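Local structure of 2-aminomuconate 6-semialdehyde dehydrogenase (4U3W) at residues 30-35 against 204-209; 53-58 against 230-235; 59-64 against 223-228. The protein probably catalyses the NAD-dependent oxidation of 2-aminomuconate 6-semialdehyde to 2-aminomuconate. All blocks are in the same frame, centred on the assembly; numbering follows the deposited sequence.

Contact 1 (30-35 against 204-209); sequences GEFVAS and SATLLA
With CG placed opposite its own carbonyl carbon (chi1 -71°), Phe32 directs its ring out of the short strand 31-33 toward helix 203-214, where Ala209 and Thr206 receive it. The ring corner formed by CE1 and CZ does the touching. Phe32 CE1 lies 3.8 Å from Ala209 CB, and CZ is equally close to that methyl, which therefore rests against the CE1-CZ bond. One helical turn earlier, Thr206 CG2 stands 4.1 Å from Phe32 CE1, the two side chains meeting at a slant. The threonine turns its methyl to the aromatic ring because CG2 is anti to the backbone N; OG1 is thereby left beside that N, where it hydrogen-bonds to Pro202 O and His226 NE2. Tyr27 of the adjoining strand 23-28 also meets the Phe32 ring and touches Ala209, widening the apolar patch. The contact lays the edge strand of the small N-terminal sheet on the helix that connects parallel strands 192-196 and 222-224. No hydrogen bond joins the two segments. The contact is thus a modest van der Waals one, in which a partly exposed ring covers two buried helix residues while the threonine hydroxyl is satisfied away from it.

Contact 2 (53-58 against 230-235); sequences VCEADA and QNAAGE
Ala233, Ala56 and Glu55 carry most of this contact, in which the chain leaving strand 49-54 meets the first turn of helix 233-238. Ala233 contributes the largest share. Its methyl points at the other segment and sits 3.5 Å from Ala56 O, while the CB atoms of Ala56 and Ala233 are 4.1 Å apart. Two small side chains allow the backbones to come close, with 5.6 Å between Ala56 CA and Ala233 CA. Val61 of helix 58-76 touches both alanines and extends the apolar side of the contact.

Glu55 reaches the same helix start from farther back. Its CG is anti to the backbone N (chi1 175°), and a bend at chi2 (80°) swings the carboxylate toward Ala232, the N-cap residue, so that Glu55 OE2 lies 3.8 Å from Ala232 CB. The other oxygen, OE1, is hydrogen-bonded to His228 ND1, so both carboxylate oxygens have a partner once a bound water is counted.

That water completes the junction. It donates to Glu55 OE2 at 2.7 Å and to Ala56 O at 2.6 Å, and accepts a weak hydrogen bond from Ala233 N at 3.0 Å. Within 230-235, Asn231 N donates to Glu235 OE2, meeting the carboxylate from above its plane, and so closes the loop onto the helix; Glu235 OE1 forms a salt bridge with Arg239.

No direct hydrogen bond crosses between the segments; polar groups of the two are linked through the water, weakly on the Ala233 N side, while the alanine methyls supply the apolar part. A carboxylate beside a helix N-terminus would be expected to gain from the helix dipole, and the bond with His228 is likewise consistent with a negatively charged Glu55.

Contact 3 (59-64 against 223-228); sequences ALVDSA and NLIHGH
Apolar packing sets the start of helix 58-76 against the end of strand 222-224 and, chiefly, Ile225 just beyond it. Strands 192-196 and 222-224, parallel and joined through helix 203-214, form a beta-alpha-beta crossover, consistent with the Rossmann-like NAD-binding domain of aldehyde dehydrogenases. Ile225 is the residue most covered here, and its two arms divide the work. CD1 extends to Val61 CG2 at 3.9 Å, the two side chains crossing at about a right angle, whereas Ile225 CG2 faces Ala64 CB at 4.1 Å. This split follows from chi1 of 41°, which sets CG1 between the backbone N and the carbonyl carbon and leaves CG2 anti to that carbon. Ala64 also faces Asn223, with their CB atoms 4.3 Å apart. Although Asn223 is polar, its amide is engaged outside this pair of segments: ND2 donates to Gly220 O and Val193 O, and OD1 accepts from Asn29 N. All four touching residues are buried. Val194 of strand 192-196 packs against Ala64, Asn223 and Ile225, and Ile28 of strand 23-28 against Ile225, while Leu224 points away from helix 58-76 and packs on helix 203-214.

How the contacts relate
All three contacts lie on one side of the chain's centre and tie its N-terminal part to the region from helix 203-214 to helix 233-238. Their first segments follow in the order 1, 2, 3, but the second segments run 1, 3, 2, so contact 3 falls within the span bracketed by contact 2, and contact 1 crosses both. Contacts 2 and 3 are about 7 Å apart between centres, contacts 1 and 3 about 11 Å, and contacts 1 and 2 about 15 Å. Strands 31-33 and 49-54 share one four-stranded sheet. Together the contacts dock it and helix 58-76 onto the larger central sheet, which contains strand 222-224 and is probably the NAD-binding one.

Contact 1 (30-35 against 204-209)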
loop_
_atom_site.group_PDB
_atom_site.type_symbol
_atom_site.label_atom_id
_atom_site.label_comp_id
_atom_site.label_asym_id
_atom_site.label_seq_id
_atom_site.Cartn_x
_atom_site.Cartn_y
_atom_site.Cartn_z
ATOM N N GLY A 30 -31.525 -5.116 -21.834
ATOM C CA GLY A 30 -32.534 -4.216 -21.313
ATOM C C GLY A 30 -33.969 -4.696 -21.391
ATOM O O GLY A 30 -34.876 -3.946 -21.073
ATOM N N GLU A 31 -34.199 -5.954 -21.734
ATOM C CA GLU A 31 -35.573 -6.484 -21.673
ATOM C C GLU A 31 -35.652 -7.959 -21.263
ATOM O O GLU A 31 -34.721 -8.725 -21.486
ATOM C CB GLU A 31 -36.268 -6.329 -23.047
ATOM C CG GLU A 31 -35.543 -7.019 -24.164
ATOM C CD GLU A 31 -36.312 -7.038 -25.541
ATOM O OE1 GLU A 31 -37.511 -6.671 -25.629
ATOM O OE2 GLU A 31 -35.694 -7.441 -26.546
ATOM N N PHE A 32 -36.782 -8.350 -20.669
ATOM C CA PHE A 32 -37.059 -9.741 -20.402
ATOM C C PHE A 32 -37.503 -10.421 -21.679
ATOM O O PHE A 32 -38.251 -9.821 -22.481
ATOM C CB PHE A 32 -38.112 -9.874 -19.314
ATOM C CG PHE A 32 -37.576 -9.475 -17.926
ATOM C CD1 PHE A 32 -36.882 -10.394 -17.148
ATOM C CD2 PHE A 32 -37.725 -8.167 -17.470
ATOM C CE1 PHE A 32 -36.342 -10.018 -15.857
ATOM C CE2 PHE A 32 -37.209 -7.789 -16.227
ATOM C CZ PHE A 32 -36.530 -8.710 -15.408
ATOM N N VAL A 33 -36.992 -11.640 -21.887
ATOM C CA VAL A 33 -37.231 -12.396 -23.131
ATOM C C VAL A 33 -37.335 -13.864 -22.738
ATOM O O VAL A 33 -36.550 -14.325 -21.908
ATOM C CB VAL A 33 -36.114 -12.179 -24.224
ATOM C CG1 VAL A 33 -36.040 -10.711 -24.661
ATOM C CG2 VAL A 33 -34.726 -12.637 -23.746
ATOM N N ALA A 34 -38.324 -14.576 -23.282
ATOM C CA ALA A 34 -38.437 -16.021 -23.079
ATOM C C ALA A 34 -37.491 -16.764 -24.008
ATOM O O ALA A 34 -36.647 -16.154 -24.647
ATOM C CB ALA A 34 -39.922 -16.503 -23.305
ATOM N N SER A 35 -37.537 -18.093 -24.004
ATOM C CA SER A 35 -36.856 -18.839 -25.083
ATOM C C SER A 35 -37.762 -20.012 -25.461
ATOM O O SER A 35 -38.875 -20.089 -24.965
ATOM C CB SER A 35 -35.452 -19.277 -24.653
ATOM O OG SER A 35 -35.498 -20.030 -23.441
ATOM N N SER A 204 -34.416 -15.327 -6.988
ATOM C CA SER A 204 -33.848 -14.068 -6.499
ATOM C C SER A 204 -32.956 -13.385 -7.548
ATOM O O SER A 204 -32.918 -12.138 -7.625
ATOM C CB SER A 204 -33.088 -14.272 -5.167
ATOM O OG SER A 204 -31.873 -15.006 -5.302
ATOM N N ALA A 205 -32.262 -14.159 -8.376
ATOM C CA ALA A 205 -31.515 -13.525 -9.488
ATOM C C ALA A 205 -32.458 -12.829 -10.501
ATOM O O ALA A 205 -32.135 -11.770 -11.048
ATOM C CB ALA A 205 -30.636 -14.586 -10.207
ATOM N N THR A 206 -33.636 -13.410 -10.736
ATOM C CA THR A 206 -34.593 -12.780 -11.626
ATOM C C THR A 206 -35.109 -11.459 -11.008
ATOM O O THR A 206 -35.253 -10.452 -11.727
ATOM C CB THR A 206 -35.793 -13.718 -11.969
ATOM O OG1 THR A 206 -35.292 -14.980 -12.455
ATOM C CG2 THR A 206 -36.678 -13.080 -13.114
ATOM N N LEU A 207 -35.346 -11.444 -9.689
ATOM C CA LEU A 207 -35.756 -10.198 -9.030
ATOM C C LEU A 207 -34.656 -9.188 -9.139
ATOM O O LEU A 207 -34.904 -7.958 -9.304
ATOM C CB LEU A 207 -36.097 -10.466 -7.537
ATOM C CG LEU A 207 -37.382 -11.267 -7.324
ATOM C CD1 LEU A 207 -37.665 -11.390 -5.829
ATOM C CD2 LEU A 207 -38.504 -10.524 -8.008
ATOM N N LEU A 208 -33.413 -9.669 -9.048
ATOM C CA LEU A 208 -32.275 -8.723 -9.203
ATOM C C LEU A 208 -32.290 -8.067 -10.619
ATOM O O LEU A 208 -32.067 -6.841 -10.779
ATOM C CB LEU A 208 -30.936 -9.415 -8.934
ATOM C CG LEU A 208 -29.683 -8.511 -9.038
ATOM C CD1 LEU A 208 -29.770 -7.388 -7.988
ATOM C CD2 LEU A 208 -28.367 -9.290 -8.806
ATOM N N ALA A 209 -32.567 -8.866 -11.643
ATOM C CA ALA A 209 -32.735 -8.304 -12.982
ATOM C C ALA A 209 -33.835 -7.232 -13.024
ATOM O O ALA A 209 -33.651 -6.227 -13.684
ATOM C CB ALA A 209 -33.076 -9.465 -14.029
#

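Contact 2 (53-58 against 230-235)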
loop_
_atom_site.group_PDB
_atom_site.type_symbol
_atom_site.label_atom_id
_atom_site.label_comp_id
_atom_site.label_asym_id
_atom_site.label_seq_id
_atom_site.Cartn_x
_atom_site.Cartn_y
_atom_site.Cartn_z
ATOM N N VAL A 53 -39.221 -22.101 -15.956
ATOM C CA VAL A 53 -37.992 -21.332 -16.145
ATOM C C VAL A 53 -37.591 -21.502 -17.598
ATOM O O VAL A 53 -37.543 -22.640 -18.107
ATOM C CB VAL A 53 -36.855 -21.852 -15.238
ATOM C CG1 VAL A 53 -35.681 -20.885 -15.239
ATOM C CG2 VAL A 53 -37.347 -22.062 -13.760
ATOM N N CYS A 54 -37.310 -20.406 -18.286
ATOM C CA CYS A 54 -36.859 -20.525 -19.673
ATOM C C CYS A 54 -35.443 -21.113 -19.746
ATOM O O CYS A 54 -34.575 -20.808 -18.922
ATOM C CB CYS A 54 -36.895 -19.141 -20.354
ATOM S SG CYS A 54 -38.578 -18.537 -20.499
ATOM N N GLU A 55 -35.157 -21.870 -20.786
ATOM C CA GLU A 55 -33.823 -22.468 -20.944
ATOM C C GLU A 55 -33.034 -21.841 -22.094
ATOM O O GLU A 55 -33.448 -21.980 -23.285
ATOM C CB GLU A 55 -33.986 -23.965 -21.210
ATOM C CG GLU A 55 -32.694 -24.709 -21.526
ATOM C CD GLU A 55 -31.892 -25.049 -20.239
ATOM O OE1 GLU A 55 -32.486 -25.430 -19.202
ATOM O OE2 GLU A 55 -30.670 -24.871 -20.275
ATOM N N ALA A 56 -31.902 -21.199 -21.826
ATOM C CA ALA A 56 -31.182 -20.522 -22.949
ATOM C C ALA A 56 -30.333 -21.494 -23.810
ATOM O O ALA A 56 -29.486 -22.231 -23.279
ATOM C CB ALA A 56 -30.279 -19.408 -22.407
ATOM N N ASP A 57 -30.563 -21.524 -25.121
ATOM C CA ASP A 57 -29.722 -22.355 -25.976
ATOM C C ASP A 57 -28.483 -21.548 -26.390
ATOM O O ASP A 57 -28.353 -20.349 -26.059
ATOM C CB ASP A 57 -30.490 -22.869 -27.216
ATOM C CG ASP A 57 -30.911 -21.747 -28.199
ATOM O OD1 ASP A 57 -30.260 -20.704 -28.299
ATOM O OD2 ASP A 57 -31.914 -21.936 -28.914
ATOM N N ALA A 58 -27.584 -22.186 -27.132
ATOM C CA ALA A 58 -26.308 -21.557 -27.463
ATOM C C ALA A 58 -26.441 -20.251 -28.301
ATOM O O ALA A 58 -25.596 -19.346 -28.166
ATOM C CB ALA A 58 -25.415 -22.565 -28.199
ATOM N N GLN A 230 -23.867 -28.394 -17.594
ATOM C CA GLN A 230 -23.239 -29.220 -18.610
ATOM C C GLN A 230 -24.136 -29.432 -19.840
ATOM O O GLN A 230 -25.359 -29.662 -19.723
ATOM C CB GLN A 230 -22.865 -30.559 -17.996
ATOM C CG GLN A 230 -22.198 -31.516 -18.968
ATOM C CD GLN A 230 -21.968 -32.901 -18.394
ATOM O OE1 GLN A 230 -22.127 -33.099 -17.201
ATOM N NE2 GLN A 230 -21.588 -33.865 -19.244
ATOM N N ASN A 231 -23.519 -29.306 -21.017
ATOM C CA ASN A 231 -24.190 -29.316 -22.318
ATOM C C ASN A 231 -25.413 -28.391 -22.410
ATOM O O ASN A 231 -26.409 -28.646 -23.141
ATOM C CB ASN A 231 -24.631 -30.732 -22.748
ATOM C CG ASN A 231 -23.525 -31.633 -23.009
ATOM O OD1 ASN A 231 -22.696 -31.424 -23.920
ATOM N ND2 ASN A 231 -23.635 -32.847 -22.357
ATOM N N ALA A 232 -25.335 -27.333 -21.619
ATOM C CA ALA A 232 -26.408 -26.366 -21.546
ATOM C C ALA A 232 -25.843 -24.938 -21.388
ATOM O O ALA A 232 -24.633 -24.728 -21.581
ATOM C CB ALA A 232 -27.391 -26.723 -20.373
ATOM N N ALA A 233 -26.705 -23.972 -21.059
ATOM C CA ALA A 233 -26.326 -22.574 -21.012
ATOM C C ALA A 233 -25.003 -22.294 -20.248
ATOM O O ALA A 233 -24.199 -21.503 -20.716
ATOM C CB ALA A 233 -27.482 -21.747 -20.434
ATOM N N GLY A 234 -24.754 -22.969 -19.124
ATOM C CA GLY A 234 -23.515 -22.706 -18.381
ATOM C C GLY A 234 -22.259 -23.031 -19.192
ATOM O O GLY A 234 -21.333 -22.190 -19.350
ATOM N N GLU A 235 -22.255 -24.232 -19.765
ATOM C CA GLU A 235 -21.160 -24.627 -20.640
ATOM C C GLU A 235 -21.011 -23.697 -21.836
ATOM O O GLU A 235 -19.887 -23.319 -22.205
ATOM C CB GLU A 235 -21.378 -26.047 -21.163
ATOM C CG GLU A 235 -20.276 -26.483 -22.081
ATOM C CD GLU A 235 -20.480 -27.902 -22.567
ATOM O OE1 GLU A 235 -20.390 -28.111 -23.791
ATOM O OE2 GLU A 235 -20.798 -28.794 -21.756
HETATM O O HOH W 1 -29.203 -24.706 -22.549
#

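Contact 3 (59-64 against 223-228)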
loop_
_atom_site.group_PDB
_atom_site.type_symbol
_atom_site.label_atom_id
_atom_site.label_comp_id
_atom_site.label_asym_id
_atom_site.label_seq_id
_atom_site.Cartn_x
_atom_site.Cartn_y
_atom_site.Cartn_z
ATOM N N ALA A 59 -27.453 -20.158 -29.165
ATOM C CA ALA A 59 -27.659 -18.916 -29.946
ATOM C C ALA A 59 -28.079 -17.768 -29.009
ATOM O O ALA A 59 -27.589 -16.626 -29.144
ATOM C CB ALA A 59 -28.691 -19.105 -31.052
ATOM N N LEU A 60 -28.943 -18.069 -28.042
ATOM C CA LEU A 60 -29.334 -17.030 -27.063
ATOM C C LEU A 60 -28.178 -16.612 -26.131
ATOM O O LEU A 60 -27.968 -15.406 -25.857
ATOM C CB LEU A 60 -30.536 -17.495 -26.256
ATOM C CG LEU A 60 -31.200 -16.325 -25.507
ATOM C CD1 LEU A 60 -31.524 -15.221 -26.546
ATOM C CD2 LEU A 60 -32.447 -16.772 -24.791
ATOM N N VAL A 61 -27.403 -17.575 -25.655
ATOM C CA VAL A 61 -26.210 -17.206 -24.924
ATOM C C VAL A 61 -25.305 -16.270 -25.748
ATOM O O VAL A 61 -24.829 -15.233 -25.242
ATOM C CB VAL A 61 -25.427 -18.463 -24.457
ATOM C CG1 VAL A 61 -24.032 -18.066 -23.907
ATOM C CG2 VAL A 61 -26.274 -19.258 -23.417
ATOM N N ASP A 62 -25.112 -16.573 -27.031
ATOM C CA ASP A 62 -24.255 -15.725 -27.850
ATOM C C ASP A 62 -24.849 -14.310 -27.981
ATOM O O ASP A 62 -24.118 -13.327 -27.988
ATOM C CB ASP A 62 -24.035 -16.367 -29.246
ATOM C CG ASP A 62 -23.456 -15.382 -30.252
ATOM O OD1 ASP A 62 -22.272 -15.019 -30.112
ATOM O OD2 ASP A 62 -24.171 -14.952 -31.196
ATOM N N SER A 63 -26.170 -14.226 -28.130
ATOM C CA SER A 63 -26.860 -12.933 -28.130
ATOM C C SER A 63 -26.528 -12.088 -26.877
ATOM O O SER A 63 -26.373 -10.898 -26.963
ATOM C CB SER A 63 -28.376 -13.122 -28.221
ATOM O OG SER A 63 -28.702 -13.731 -29.473
ATOM N N ALA A 64 -26.531 -12.726 -25.720
ATOM C CA ALA A 64 -26.307 -12.017 -24.464
ATOM C C ALA A 64 -24.874 -11.491 -24.434
ATOM O O ALA A 64 -24.612 -10.349 -24.016
ATOM C CB ALA A 64 -26.596 -12.946 -23.304
ATOM N N ASN A 223 -26.842 -8.836 -17.954
ATOM C CA ASN A 223 -27.668 -9.815 -18.699
ATOM C C ASN A 223 -27.801 -11.085 -17.861
ATOM O O ASN A 223 -26.820 -11.561 -17.304
ATOM C CB ASN A 223 -27.069 -10.138 -20.062
ATOM C CG ASN A 223 -26.749 -8.907 -20.832
ATOM O OD1 ASN A 223 -27.595 -8.351 -21.526
ATOM N ND2 ASN A 223 -25.531 -8.447 -20.696
ATOM N N LEU A 224 -29.035 -11.583 -17.743
ATOM C CA LEU A 224 -29.348 -12.807 -17.005
ATOM C C LEU A 224 -29.802 -13.892 -17.963
ATOM O O LEU A 224 -30.704 -13.667 -18.778
ATOM C CB LEU A 224 -30.469 -12.547 -15.993
ATOM C CG LEU A 224 -30.872 -13.795 -15.189
ATOM C CD1 LEU A 224 -29.819 -14.068 -14.152
ATOM C CD2 LEU A 224 -32.164 -13.450 -14.477
ATOM N N ILE A 225 -29.150 -15.038 -17.935
ATOM C CA ILE A 225 -29.590 -16.176 -18.752
ATOM C C ILE A 225 -29.870 -17.361 -17.847
ATOM O O ILE A 225 -29.025 -17.699 -16.995
ATOM C CB ILE A 225 -28.542 -16.608 -19.795
ATOM C CG1 ILE A 225 -27.144 -16.568 -19.161
ATOM C CG2 ILE A 225 -28.570 -15.674 -21.018
ATOM C CD1 ILE A 225 -26.070 -17.271 -20.021
ATOM N N HIS A 226 -31.024 -17.978 -18.019
ATOM C CA HIS A 226 -31.348 -19.146 -17.230
ATOM C C HIS A 226 -31.037 -20.425 -17.963
ATOM O O HIS A 226 -31.041 -20.480 -19.235
ATOM C CB HIS A 226 -32.816 -19.181 -16.841
ATOM C CG HIS A 226 -33.193 -18.156 -15.808
ATOM N ND1 HIS A 226 -32.701 -18.172 -14.501
ATOM C CD2 HIS A 226 -33.999 -17.067 -15.886
ATOM C CE1 HIS A 226 -33.243 -17.187 -13.822
ATOM N NE2 HIS A 226 -34.031 -16.490 -14.634
ATOM N N GLY A 227 -30.789 -21.462 -17.173
ATOM C CA GLY A 227 -30.615 -22.771 -17.768
ATOM C C GLY A 227 -29.753 -23.691 -16.969
ATOM O O GLY A 227 -29.349 -23.353 -15.857
ATOM N N HIS A 228 -29.459 -24.840 -17.561
ATOM C CA HIS A 228 -28.652 -25.841 -16.912
ATOM C C HIS A 228 -27.165 -25.614 -17.146
ATOM O O HIS A 228 -26.771 -24.567 -17.643
ATOM C CB HIS A 228 -29.125 -27.250 -17.369
ATOM C CG HIS A 228 -30.421 -27.627 -16.734
ATOM N ND1 HIS A 228 -31.599 -26.963 -17.024
ATOM C CD2 HIS A 228 -30.727 -28.544 -15.774
ATOM C CE1 HIS A 228 -32.585 -27.486 -16.307
ATOM N NE2 HIS A 228 -32.080 -28.426 -15.521
#